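Local coordinates for diol-dehydratase (Roseburia inulinivorans, PDB 5I2A), which catalyses the B12-independent dehydration of 1,2-propanediol as an enzyme of the glycyl radical family, at residues P27-A32 / N327-A332; A98-V103 / F111-E116; K300-K303 / T308-Y311. All coordinates share one frame; numbering follows the deposited sequence.

Interaction 1 of 3, residues P27-A32 / N327-A332; sequences PEIEAA and NKCRDA
Pro-27 meets Asn-327, and two residues further along each segment Ile-29 meets Cys-329, in a buried contact between two loops of the pyruvate formate lyase-like fold shared by glycyl radical enzymes. It illustrates how non-regular segments far apart in sequence can be joined by a few well-oriented side chains. Asn-327 has its CG anti to the backbone N (chi1 -155°), which carries the carboxamide out to the proline. There ND2 lies 3.8 Å from CB of Pro-27, with CG of the same ring almost as near, a van der Waals contact. The amide itself is held at both ends: OD1 accepts from the backbone N of Lys-328 at 2.7 Å, the donor being tilted from the carbonyl plane, while ND2 donates to Arg-83 O. This pairing is likely to fix the amide's rotation.

The second contact is apolar. Ile-29 puts CG1 beside its backbone N, and the extended CG1 branch (chi2 162°) brings CD1, and not CG2, up to the sulfur. Its partner, SG of Cys-329, stands 4.0 Å away. Leu-96 and Leu-121 pack on Ile-29, and Trp-95 on Cys-329, placing the pair beside helices 94-97 and 115-125. Between the two contacting residues of its loop, Lys-328 takes another course: its side chain is extended throughout and bonds through NZ to Ser-281 O and His-283 ND1. On the way, its CG passes 4.3 Å above the centre of the Arg-330 guanidinium plane.

Interaction 2 of 3, residues A98-V103 / F111-E116; sequences AEFETV and FYISEE
Ile-113 divides its side chain between two residues of the facing loop, its CG2 branch turned to Val-103 and its CD1 end to Phe-100. Val-103 and Ile-113 cross at about a right angle, with CG1 of the valine 3.7 Å from CG2 of the isoleucine. Towards Phe-100 the approach is oblique: CD1 of Ile-113 comes within 3.8 Å of CE1 and nearly as close to CD1 of the ring. The isoleucine serves both because CG1 is anti to its backbone N (chi1 -177°), sending the longer branch to the ring and leaving CG2 for the valine.

Val-103 also covers the backbone of Phe-111: its CG1 lies 3.5 Å from Phe-111 O, and its CG2 is 4.1 Å from Phe-111 CB. The Phe-111 ring leads away and packs on Asn-327 and Cys-329, leaving CB to meet the valine. The connection 104-110 is closed where Phe-111 N donates to Val-103 O at 3.1 Å from above the carbonyl plane. This is an instance of a loop tied at its neck by one backbone bond, with apolar side chains packed beside it, leading into helix 115-125, whose N-cap is Ser-114. An alanine in place of Val-103 would remove both methyl branches and is likely to leave Ile-113 CG2 without its valine methyl neighbour and open a gap beside Phe-111 CB.

Glu-99 O accepts from both Thr-102 N and Val-103 N. Leu-122 and Lys-118 of the following helix pack on the Phe-100 ring, and NZ of Lys-118 forms salt bridges with both Glu-101 and Glu-115.

Interaction 3 of 3, residues K300-K303 / T308-Y311; sequences KDLK and TREY
Leu-302 reaches from the last turn of its helix towards Thr-308 and Arg-309, and its side chain accounts for the whole contact on that side. CB is only the start of the approach, still 6.5 Å from Thr-308 N. With CG anti to the backbone N (chi1 -166°), the chain moves outward, and CG comes to 5.4 Å from Arg-309 CG. At the fork the two methyls part: CD2 continues anti to CA and stays 5.0 Å from Arg-309 CG, whereas CD1 swings over (chi2 68°) to the opposite helix start. There CD1 lies 4.3 Å from Arg-309 N and about as far from the CG of that arginine and the carbonyl carbon of Thr-308. These are loose van der Waals contacts, mostly with backbone atoms, at the surface, and the two segments bury just 79 Å² between them.

The setting is a helix-loop-helix connection, in which helix 295-303 ends and helix 309-323 begins after a short linker. It exemplifies a general way of starting a helix: Thr-308 occupies the N-cap, and its OG1 accepts from Tyr-311 N at 3.1 Å with an N-H...O angle of 154°. Its side chain sets out away from segment 300-303.

Asp-301 pins the first helix elsewhere, its OD2 accepting from Phe-262 N and its backbone O from Ser-306 OG in the linker. Beyond the CG touched by the leucine, the arginine chain bends on to its guanidinium, whose NH2 makes a weak hydrogen bond to Thr-7 O; Tyr-311 OH bonds to Gln-263 OE1.

Overall arrangement
Interactions 1 and 2 form one neighbourhood, their centres about 9 Å apart. Pro-27 O lies 2.8 Å from Tyr-112 N, and Ala-332 N lies 2.8 Å from Glu-99 OE2, both probable hydrogen bonds; segment 111-116 touches both 27-32 and, through Phe-111, 327-332, while 98-103 meets 327-332. Three sequence-distant regions are thus gathered into one buried patch. Along the chain, interactions 2 and 3 come in series, both nested inside the long loop that interaction 1 closes. Interaction 3 is a separate local turn at the surface, its centre about 38 Å from that of interaction 1 and 46 Å from that of interaction 2, although helix 309-323, whose start lies in segment 308-311, leads towards 327-332.

Interaction 1 of 3, residues P27-A32 / N327-A332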
ATOM      1  N   PRO A  27     -25.372 -27.288  11.063  1.00 18.59           N
ATOM      2  CA  PRO A  27     -24.711 -25.982  10.989  1.00 17.96           C
ATOM      3  C   PRO A  27     -25.397 -25.085   9.964  1.00 18.49           C
ATOM      4  O   PRO A  27     -25.834 -25.567   8.914  1.00 18.39           O
ATOM      5  CB  PRO A  27     -23.287 -26.334  10.549  1.00 18.75           C
ATOM      6  CG  PRO A  27     -23.080 -27.723  11.044  1.00 15.22           C
ATOM      7  CD  PRO A  27     -24.423 -28.393  10.835  1.00 14.98           C
ATOM      8  N   GLU A  28     -25.517 -23.806  10.284  1.00 13.75           N
ATOM      9  CA  GLU A  28     -26.196 -22.859   9.408  1.00 18.64           C
ATOM     10  C   GLU A  28     -25.335 -21.638   9.092  1.00 15.34           C
ATOM     11  O   GLU A  28     -24.690 -21.094   9.970  1.00 17.82           O
ATOM     12  CB  GLU A  28     -27.520 -22.397  10.038  1.00 18.52           C
ATOM     13  CG  GLU A  28     -28.211 -21.272   9.264  1.00 19.91           C
ATOM     14  CD  GLU A  28     -29.578 -20.891   9.848  1.00 27.33           C
ATOM     15  OE1 GLU A  28     -29.885 -21.339  10.965  1.00 24.15           O
ATOM     16  OE2 GLU A  28     -30.338 -20.152   9.181  1.00 17.94           O
ATOM     17  N   ILE A  29     -25.360 -21.211   7.835  1.00 16.62           N
ATOM     18  CA  ILE A  29     -24.720 -19.968   7.396  1.00 16.86           C
ATOM     19  C   ILE A  29     -25.595 -18.741   7.716  1.00 17.04           C
ATOM     20  O   ILE A  29     -26.784 -18.712   7.376  1.00 16.83           O
ATOM     21  CB  ILE A  29     -24.431 -20.016   5.877  1.00 15.87           C
ATOM     22  CG1 ILE A  29     -23.439 -21.125   5.563  1.00 12.80           C
ATOM     23  CG2 ILE A  29     -23.940 -18.659   5.356  1.00 15.80           C
ATOM     24  CD1 ILE A  29     -23.421 -21.546   4.101  1.00 14.72           C
ATOM     25  N   GLU A  30     -25.008 -17.736   8.363  1.00 13.01           N
ATOM     26  CA  GLU A  30     -25.727 -16.509   8.711  1.00 14.14           C
ATOM     27  C   GLU A  30     -25.140 -15.267   8.015  1.00 19.82           C
ATOM     28  O   GLU A  30     -23.943 -15.202   7.727  1.00 15.31           O
ATOM     29  CB  GLU A  30     -25.749 -16.328  10.231  1.00 15.94           C
ATOM     30  CG  GLU A  30     -26.494 -17.488  10.900  1.00 18.35           C
ATOM     31  CD  GLU A  30     -26.630 -17.410  12.411  1.00 20.49           C
ATOM     32  OE1 GLU A  30     -26.172 -16.439  13.062  1.00 19.42           O
ATOM     33  OE2 GLU A  30     -27.216 -18.369  12.954  1.00 19.31           O
ATOM     34  N   ALA A  31     -26.000 -14.285   7.760  1.00 17.17           N
ATOM     35  CA  ALA A  31     -25.666 -13.157   6.895  1.00 17.93           C
ATOM     36  C   ALA A  31     -25.285 -11.884   7.643  1.00 19.37           C
ATOM     37  O   ALA A  31     -24.831 -10.932   7.022  1.00 18.38           O
ATOM     38  CB  ALA A  31     -26.835 -12.863   5.965  1.00 20.81           C
ATOM     39  N   ALA A  32     -25.473 -11.861   8.960  1.00 15.72           N
ATOM     40  CA  ALA A  32     -25.307 -10.620   9.709  1.00 16.98           C
ATOM     41  C   ALA A  32     -23.899  -9.992   9.571  1.00 16.79           C
ATOM     42  O   ALA A  32     -23.791  -8.786   9.410  1.00 18.16           O
ATOM     43  CB  ALA A  32     -25.629 -10.842  11.168  1.00 16.08           C
ATOM     44  N   ASN A 327     -17.429 -22.362  13.804  1.00 12.73           N
ATOM     45  CA  ASN A 327     -17.365 -23.132  12.563  1.00 11.74           C
ATOM     46  C   ASN A 327     -17.001 -22.207  11.393  1.00 14.03           C
ATOM     47  O   ASN A 327     -16.880 -20.993  11.560  1.00 13.15           O
ATOM     48  CB  ASN A 327     -18.710 -23.855  12.309  1.00 11.22           C
ATOM     49  CG  ASN A 327     -18.579 -25.118  11.428  1.00 11.18           C
ATOM     50  OD1 ASN A 327     -17.572 -25.347  10.755  1.00 12.53           O
ATOM     51  ND2 ASN A 327     -19.635 -25.935  11.431  1.00 14.99           N
ATOM     52  N   LYS A 328     -16.838 -22.789  10.213  1.00 11.72           N
ATOM     53  CA  LYS A 328     -16.398 -22.064   9.039  1.00 11.12           C
ATOM     54  C   LYS A 328     -16.831 -22.802   7.781  1.00 11.41           C
ATOM     55  O   LYS A 328     -16.562 -23.987   7.636  1.00 13.31           O
ATOM     56  CB  LYS A 328     -14.867 -21.901   9.061  1.00 11.16           C
ATOM     57  CG  LYS A 328     -14.233 -21.260   7.825  1.00 13.12           C
ATOM     58  CD  LYS A 328     -12.690 -21.178   8.045  1.00 14.51           C
ATOM     59  CE  LYS A 328     -11.897 -20.644   6.833  1.00 13.83           C
ATOM     60  NZ  LYS A 328     -10.418 -20.526   7.191  1.00 12.95           N
ATOM     61  N   CYS A 329     -17.472 -22.105   6.854  1.00 12.59           N
ATOM     62  CA  CYS A 329     -17.863 -22.773   5.615  1.00 12.11           C
ATOM     63  C   CYS A 329     -16.851 -22.487   4.517  1.00 13.10           C
ATOM     64  O   CYS A 329     -16.558 -21.336   4.227  1.00 16.72           O
ATOM     65  CB  CYS A 329     -19.272 -22.342   5.169  1.00 12.69           C
ATOM     66  SG  CYS A 329     -19.786 -23.116   3.609  1.00 16.16           S
ATOM     67  N   ARG A 330     -16.313 -23.545   3.926  1.00 15.85           N
ATOM     68  CA  ARG A 330     -15.355 -23.437   2.830  1.00 16.90           C
ATOM     69  C   ARG A 330     -16.018 -23.938   1.556  1.00 13.06           C
ATOM     70  O   ARG A 330     -16.918 -24.761   1.633  1.00 13.63           O
ATOM     71  CB  ARG A 330     -14.082 -24.252   3.120  1.00 13.85           C
ATOM     72  CG  ARG A 330     -13.427 -23.946   4.471  1.00 14.60           C
ATOM     73  CD  ARG A 330     -12.233 -24.866   4.776  1.00 13.00           C
ATOM     74  NE  ARG A 330     -11.659 -24.550   6.083  1.00 12.20           N
ATOM     75  CZ  ARG A 330     -12.134 -25.008   7.240  1.00 15.54           C
ATOM     76  NH1 ARG A 330     -13.200 -25.816   7.257  1.00 14.62           N
ATOM     77  NH2 ARG A 330     -11.562 -24.650   8.382  1.00 13.69           N
ATOM     78  N   ASP A 331     -15.557 -23.473   0.394  1.00 16.17           N
ATOM     79  CA  ASP A 331     -16.093 -23.958  -0.887  1.00 15.84           C
ATOM     80  C   ASP A 331     -15.886 -25.461  -0.981  1.00 17.10           C
ATOM     81  O   ASP A 331     -14.951 -25.989  -0.393  1.00 18.58           O
ATOM     82  CB  ASP A 331     -15.436 -23.262  -2.085  1.00 12.75           C
ATOM     83  CG  ASP A 331     -13.973 -23.653  -2.260  1.00 16.17           C
ATOM     84  OD1 ASP A 331     -13.697 -24.629  -2.978  1.00 17.36           O
ATOM     85  OD2 ASP A 331     -13.104 -22.988  -1.672  1.00 13.92           O
ATOM     86  N   ALA A 332     -16.747 -26.129  -1.739  1.00 14.24           N
ATOM     87  CA  ALA A 332     -16.819 -27.592  -1.727  1.00 18.17           C
ATOM     88  C   ALA A 332     -15.479 -28.263  -2.009  1.00 18.33           C
ATOM     89  O   ALA A 332     -15.104 -29.204  -1.314  1.00 18.15           O
ATOM     90  CB  ALA A 332     -17.869 -28.075  -2.727  1.00 20.42           C
TER

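Interaction 2 of 3, residues A98-V103 / F111-E116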
ATOM      1  N   ALA A  98     -22.368 -19.375  -5.637  1.00 16.62           N
ATOM      2  CA  ALA A  98     -22.474 -20.460  -6.611  1.00 15.20           C
ATOM      3  C   ALA A  98     -22.936 -21.771  -5.971  1.00 22.56           C
ATOM      4  O   ALA A  98     -23.344 -22.688  -6.673  1.00 22.59           O
ATOM      5  CB  ALA A  98     -21.144 -20.679  -7.321  1.00 16.87           C
ATOM      6  N   GLU A  99     -22.858 -21.864  -4.649  1.00 20.58           N
ATOM      7  CA  GLU A  99     -23.256 -23.087  -3.954  1.00 20.84           C
ATOM      8  C   GLU A  99     -24.556 -22.926  -3.172  1.00 18.45           C
ATOM      9  O   GLU A  99     -24.888 -23.782  -2.362  1.00 17.87           O
ATOM     10  CB  GLU A  99     -22.154 -23.554  -2.988  1.00 17.91           C
ATOM     11  CG  GLU A  99     -20.912 -24.077  -3.672  1.00 18.48           C
ATOM     12  CD  GLU A  99     -19.930 -24.748  -2.712  1.00 20.75           C
ATOM     13  OE1 GLU A  99     -20.360 -25.544  -1.840  1.00 16.24           O
ATOM     14  OE2 GLU A  99     -18.720 -24.486  -2.852  1.00 18.31           O
ATOM     15  N   PHE A 100     -25.272 -21.828  -3.388  1.00 14.62           N
ATOM     16  CA  PHE A 100     -26.504 -21.581  -2.628  1.00 21.27           C
ATOM     17  C   PHE A 100     -27.476 -22.767  -2.627  1.00 20.66           C
ATOM     18  O   PHE A 100     -28.087 -23.066  -1.610  1.00 21.56           O
ATOM     19  CB  PHE A 100     -27.245 -20.358  -3.172  1.00 19.20           C
ATOM     20  CG  PHE A 100     -26.779 -19.047  -2.601  1.00 22.12           C
ATOM     21  CD1 PHE A 100     -25.845 -19.006  -1.580  1.00 20.24           C
ATOM     22  CD2 PHE A 100     -27.292 -17.848  -3.088  1.00 17.86           C
ATOM     23  CE1 PHE A 100     -25.427 -17.808  -1.057  1.00 18.74           C
ATOM     24  CE2 PHE A 100     -26.877 -16.655  -2.574  1.00 18.27           C
ATOM     25  CZ  PHE A 100     -25.943 -16.629  -1.551  1.00 19.18           C
ATOM     26  N   GLU A 101     -27.620 -23.425  -3.771  1.00 19.42           N
ATOM     27  CA  GLU A 101     -28.625 -24.473  -3.922  1.00 24.69           C
ATOM     28  C   GLU A 101     -28.105 -25.858  -3.536  1.00 23.59           C
ATOM     29  O   GLU A 101     -28.892 -26.798  -3.391  1.00 20.04           O
ATOM     30  CB  GLU A 101     -29.150 -24.498  -5.366  1.00 23.40           C
ATOM     31  CG  GLU A 101     -29.717 -23.158  -5.819  1.00 23.07           C
ATOM     32  CD  GLU A 101     -30.690 -22.590  -4.802  1.00 24.80           C
ATOM     33  OE1 GLU A 101     -31.696 -23.265  -4.516  1.00 30.29           O
ATOM     34  OE2 GLU A 101     -30.444 -21.488  -4.268  1.00 27.06           O
ATOM     35  N   THR A 102     -26.791 -25.983  -3.357  1.00 19.25           N
ATOM     36  CA  THR A 102     -26.169 -27.298  -3.157  1.00 19.61           C
ATOM     37  C   THR A 102     -25.462 -27.493  -1.810  1.00 20.87           C
ATOM     38  O   THR A 102     -25.150 -28.622  -1.434  1.00 19.28           O
ATOM     39  CB  THR A 102     -25.127 -27.585  -4.256  1.00 19.54           C
ATOM     40  OG1 THR A 102     -24.161 -26.529  -4.286  1.00 20.16           O
ATOM     41  CG2 THR A 102     -25.798 -27.692  -5.630  1.00 23.49           C
ATOM     42  N   VAL A 103     -25.183 -26.405  -1.100  1.00 19.36           N
ATOM     43  CA  VAL A 103     -24.346 -26.503   0.080  1.00 17.41           C
ATOM     44  C   VAL A 103     -25.044 -27.289   1.197  1.00 20.40           C
ATOM     45  O   VAL A 103     -24.382 -27.934   2.002  1.00 18.10           O
ATOM     46  CB  VAL A 103     -23.902 -25.110   0.584  1.00 17.18           C
ATOM     47  CG1 VAL A 103     -25.088 -24.261   1.036  1.00 15.53           C
ATOM     48  CG2 VAL A 103     -22.850 -25.245   1.692  1.00 15.24           C
ATOM     49  N   PHE A 111     -23.794 -27.239   4.939  1.00 15.54           N
ATOM     50  CA  PHE A 111     -24.348 -26.169   5.767  1.00 18.28           C
ATOM     51  C   PHE A 111     -25.765 -25.829   5.299  1.00 20.85           C
ATOM     52  O   PHE A 111     -26.006 -25.738   4.096  1.00 17.01           O
ATOM     53  CB  PHE A 111     -23.504 -24.887   5.688  1.00 16.03           C
ATOM     54  CG  PHE A 111     -22.248 -24.901   6.512  1.00 13.87           C
ATOM     55  CD1 PHE A 111     -21.106 -25.541   6.056  1.00 15.89           C
ATOM     56  CD2 PHE A 111     -22.193 -24.221   7.714  1.00 14.38           C
ATOM     57  CE1 PHE A 111     -19.928 -25.527   6.800  1.00 12.76           C
ATOM     58  CE2 PHE A 111     -21.024 -24.216   8.472  1.00 16.41           C
ATOM     59  CZ  PHE A 111     -19.888 -24.873   8.007  1.00 14.73           C
ATOM     60  N   TYR A 112     -26.685 -25.604   6.232  1.00 18.25           N
ATOM     61  CA  TYR A 112     -28.001 -25.094   5.860  1.00 18.91           C
ATOM     62  C   TYR A 112     -27.924 -23.598   5.595  1.00 18.97           C
ATOM     63  O   TYR A 112     -27.225 -22.882   6.292  1.00 20.06           O
ATOM     64  CB  TYR A 112     -29.045 -25.382   6.950  1.00 19.35           C
ATOM     65  CG  TYR A 112     -30.359 -24.638   6.746  1.00 18.59           C
ATOM     66  CD1 TYR A 112     -31.221 -24.968   5.707  1.00 21.57           C
ATOM     67  CD2 TYR A 112     -30.734 -23.612   7.595  1.00 20.71           C
ATOM     68  CE1 TYR A 112     -32.432 -24.286   5.521  1.00 19.71           C
ATOM     69  CE2 TYR A 112     -31.929 -22.924   7.419  1.00 22.63           C
ATOM     70  CZ  TYR A 112     -32.773 -23.268   6.384  1.00 22.89           C
ATOM     71  OH  TYR A 112     -33.950 -22.583   6.228  1.00 25.70           O
ATOM     72  N   ILE A 113     -28.625 -23.134   4.567  1.00 18.35           N
ATOM     73  CA  ILE A 113     -28.766 -21.706   4.340  1.00 17.30           C
ATOM     74  C   ILE A 113     -30.200 -21.385   3.882  1.00 17.13           C
ATOM     75  O   ILE A 113     -30.718 -21.992   2.947  1.00 20.47           O
ATOM     76  CB  ILE A 113     -27.718 -21.181   3.312  1.00 15.77           C
ATOM     77  CG1 ILE A 113     -27.844 -19.667   3.135  1.00 16.13           C
ATOM     78  CG2 ILE A 113     -27.826 -21.912   1.975  1.00 13.53           C
ATOM     79  CD1 ILE A 113     -26.733 -19.052   2.241  1.00 15.58           C
ATOM     80  N   SER A 114     -30.834 -20.444   4.573  1.00 16.94           N
ATOM     81  CA  SER A 114     -32.239 -20.127   4.331  1.00 22.84           C
ATOM     82  C   SER A 114     -32.383 -19.255   3.103  1.00 23.15           C
ATOM     83  O   SER A 114     -31.409 -18.657   2.652  1.00 20.47           O
ATOM     84  CB  SER A 114     -32.856 -19.420   5.532  1.00 17.55           C
ATOM     85  OG  SER A 114     -32.374 -18.090   5.639  1.00 18.36           O
ATOM     86  N   GLU A 115     -33.603 -19.175   2.575  1.00 22.39           N
ATOM     87  CA  GLU A 115     -33.863 -18.345   1.410  1.00 20.65           C
ATOM     88  C   GLU A 115     -33.617 -16.891   1.749  1.00 20.59           C
ATOM     89  O   GLU A 115     -33.093 -16.151   0.934  1.00 20.69           O
ATOM     90  CB  GLU A 115     -35.296 -18.541   0.884  1.00 24.57           C
ATOM     91  CG  GLU A 115     -35.547 -19.924   0.288  1.00 26.32           C
ATOM     92  CD  GLU A 115     -34.509 -20.306  -0.747  1.00 30.51           C
ATOM     93  OE1 GLU A 115     -33.813 -21.322  -0.551  1.00 35.84           O
ATOM     94  OE2 GLU A 115     -34.374 -19.583  -1.750  1.00 31.59           O
ATOM     95  N   GLU A 116     -33.985 -16.474   2.954  0.52 21.34           N
ATOM     96  CA  GLU A 116     -33.773 -15.084   3.332  0.52 21.26           C
ATOM     97  C   GLU A 116     -32.274 -14.783   3.488  0.52 23.70           C
ATOM     98  O   GLU A 116     -31.820 -13.689   3.151  0.52 20.16           O
ATOM     99  CB  GLU A 116     -34.527 -14.752   4.618  0.52 23.60           C
ATOM    100  CG  GLU A 116     -34.383 -13.305   5.073  0.52 26.47           C
ATOM    101  CD  GLU A 116     -35.012 -12.300   4.116  0.52 28.91           C
ATOM    102  OE1 GLU A 116     -35.868 -12.692   3.288  0.52 32.13           O
ATOM    103  OE2 GLU A 116     -34.650 -11.107   4.198  0.52 28.54           O
TER

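Interaction 3 of 3, residues K300-K303 / T308-Y311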
ATOM      1  N   LYS A 300      -4.226 -19.302  42.310  1.00 26.25           N
ATOM      2  CA  LYS A 300      -4.586 -18.260  43.259  1.00 26.37           C
ATOM      3  C   LYS A 300      -5.996 -18.451  43.811  1.00 33.81           C
ATOM      4  O   LYS A 300      -6.206 -18.362  45.018  1.00 32.98           O
ATOM      5  CB  LYS A 300      -4.462 -16.883  42.617  1.00 31.88           C
ATOM      6  CG  LYS A 300      -4.837 -15.743  43.547  1.00 32.21           C
ATOM      7  CD  LYS A 300      -4.677 -14.394  42.869  1.00 39.98           C
ATOM      8  CE  LYS A 300      -5.373 -13.305  43.665  1.00 48.41           C
ATOM      9  NZ  LYS A 300      -5.130 -11.959  43.082  1.00 58.61           N
ATOM     10  N   ASP A 301      -6.954 -18.703  42.927  1.00 30.31           N
ATOM     11  CA  ASP A 301      -8.333 -18.982  43.324  1.00 30.40           C
ATOM     12  C   ASP A 301      -8.417 -20.164  44.277  1.00 30.53           C
ATOM     13  O   ASP A 301      -9.148 -20.132  45.261  1.00 32.40           O
ATOM     14  CB  ASP A 301      -9.197 -19.274  42.096  1.00 29.31           C
ATOM     15  CG  ASP A 301     -10.021 -18.093  41.668  1.00 29.78           C
ATOM     16  OD1 ASP A 301      -9.578 -16.949  41.908  1.00 42.28           O
ATOM     17  OD2 ASP A 301     -11.100 -18.309  41.076  1.00 27.25           O
ATOM     18  N   LEU A 302      -7.669 -21.211  43.953  1.00 29.37           N
ATOM     19  CA  LEU A 302      -7.687 -22.459  44.702  1.00 33.50           C
ATOM     20  C   LEU A 302      -7.162 -22.268  46.117  1.00 38.91           C
ATOM     21  O   LEU A 302      -7.826 -22.622  47.085  1.00 41.24           O
ATOM     22  CB  LEU A 302      -6.853 -23.521  43.985  1.00 32.83           C
ATOM     23  CG  LEU A 302      -7.044 -24.960  44.455  1.00 35.59           C
ATOM     24  CD1 LEU A 302      -8.436 -25.441  44.090  1.00 37.02           C
ATOM     25  CD2 LEU A 302      -5.983 -25.873  43.869  1.00 32.48           C
ATOM     26  N   LYS A 303      -5.966 -21.700  46.221  1.00 36.71           N
ATOM     27  CA  LYS A 303      -5.304 -21.495  47.501  1.00 37.26           C
ATOM     28  C   LYS A 303      -6.078 -20.543  48.409  1.00 42.01           C
ATOM     29  O   LYS A 303      -5.955 -20.611  49.624  1.00 46.30           O
ATOM     30  CB  LYS A 303      -3.876 -20.978  47.290  1.00 35.13           C
ATOM     31  CG  LYS A 303      -2.821 -22.074  47.086  1.00 50.06           C
ATOM     32  CD  LYS A 303      -3.054 -22.920  45.827  1.00 47.81           C
ATOM     33  CE  LYS A 303      -1.917 -23.923  45.602  1.00 53.36           C
ATOM     34  NZ  LYS A 303      -2.326 -25.091  44.749  1.00 54.74           N
ATOM     35  N   THR A 308     -13.268 -24.590  43.669  1.00 23.13           N
ATOM     36  CA  THR A 308     -13.035 -26.026  43.811  1.00 25.01           C
ATOM     37  C   THR A 308     -12.472 -26.637  42.539  1.00 25.31           C
ATOM     38  O   THR A 308     -12.649 -26.090  41.444  1.00 26.94           O
ATOM     39  CB  THR A 308     -14.326 -26.785  44.163  1.00 24.06           C
ATOM     40  OG1 THR A 308     -15.285 -26.601  43.119  1.00 26.03           O
ATOM     41  CG2 THR A 308     -14.914 -26.292  45.481  1.00 23.70           C
ATOM     42  N   ARG A 309     -11.810 -27.779  42.679  1.00 22.96           N
ATOM     43  CA  ARG A 309     -11.356 -28.529  41.521  1.00 27.21           C
ATOM     44  C   ARG A 309     -12.537 -28.887  40.613  1.00 25.46           C
ATOM     45  O   ARG A 309     -12.430 -28.861  39.385  1.00 22.10           O
ATOM     46  CB  ARG A 309     -10.611 -29.786  41.957  1.00 26.24           C
ATOM     47  CG  ARG A 309      -9.212 -29.493  42.497  1.00 28.20           C
ATOM     48  CD  ARG A 309      -8.552 -30.725  43.080  1.00 31.68           C
ATOM     49  NE  ARG A 309      -7.642 -31.371  42.138  1.00 45.64           N
ATOM     50  CZ  ARG A 309      -7.840 -32.584  41.646  1.00 36.88           C
ATOM     51  NH1 ARG A 309      -8.910 -33.259  42.018  1.00 47.36           N
ATOM     52  NH2 ARG A 309      -6.977 -33.123  40.799  1.00 34.52           N
ATOM     53  N   GLU A 310     -13.671 -29.192  41.222  1.00 20.17           N
ATOM     54  CA  GLU A 310     -14.828 -29.629  40.457  1.00 21.09           C
ATOM     55  C   GLU A 310     -15.360 -28.502  39.572  1.00 19.59           C
ATOM     56  O   GLU A 310     -15.741 -28.734  38.425  1.00 21.86           O
ATOM     57  CB  GLU A 310     -15.943 -30.142  41.383  1.00 24.71           C
ATOM     58  CG  GLU A 310     -15.697 -31.522  41.984  1.00 24.41           C
ATOM     59  CD  GLU A 310     -14.523 -31.529  42.943  1.00 26.43           C
ATOM     60  OE1 GLU A 310     -13.727 -32.488  42.917  1.00 29.44           O
ATOM     61  OE2 GLU A 310     -14.394 -30.560  43.712  1.00 27.56           O
ATOM     62  N   TYR A 311     -15.406 -27.290  40.108  1.00 21.33           N
ATOM     63  CA  TYR A 311     -15.936 -26.167  39.348  1.00 25.37           C
ATOM     64  C   TYR A 311     -14.950 -25.735  38.272  1.00 22.25           C
ATOM     65  O   TYR A 311     -15.354 -25.354  37.168  1.00 20.20           O
ATOM     66  CB  TYR A 311     -16.264 -24.985  40.257  1.00 22.68           C
ATOM     67  CG  TYR A 311     -16.997 -23.879  39.532  1.00 23.77           C
ATOM     68  CD1 TYR A 311     -18.229 -24.117  38.934  1.00 24.89           C
ATOM     69  CD2 TYR A 311     -16.459 -22.602  39.443  1.00 22.30           C
ATOM     70  CE1 TYR A 311     -18.911 -23.113  38.276  1.00 18.69           C
ATOM     71  CE2 TYR A 311     -17.134 -21.590  38.782  1.00 22.02           C
ATOM     72  CZ  TYR A 311     -18.354 -21.855  38.201  1.00 20.36           C
ATOM     73  OH  TYR A 311     -19.018 -20.863  37.535  1.00 21.69           O
TER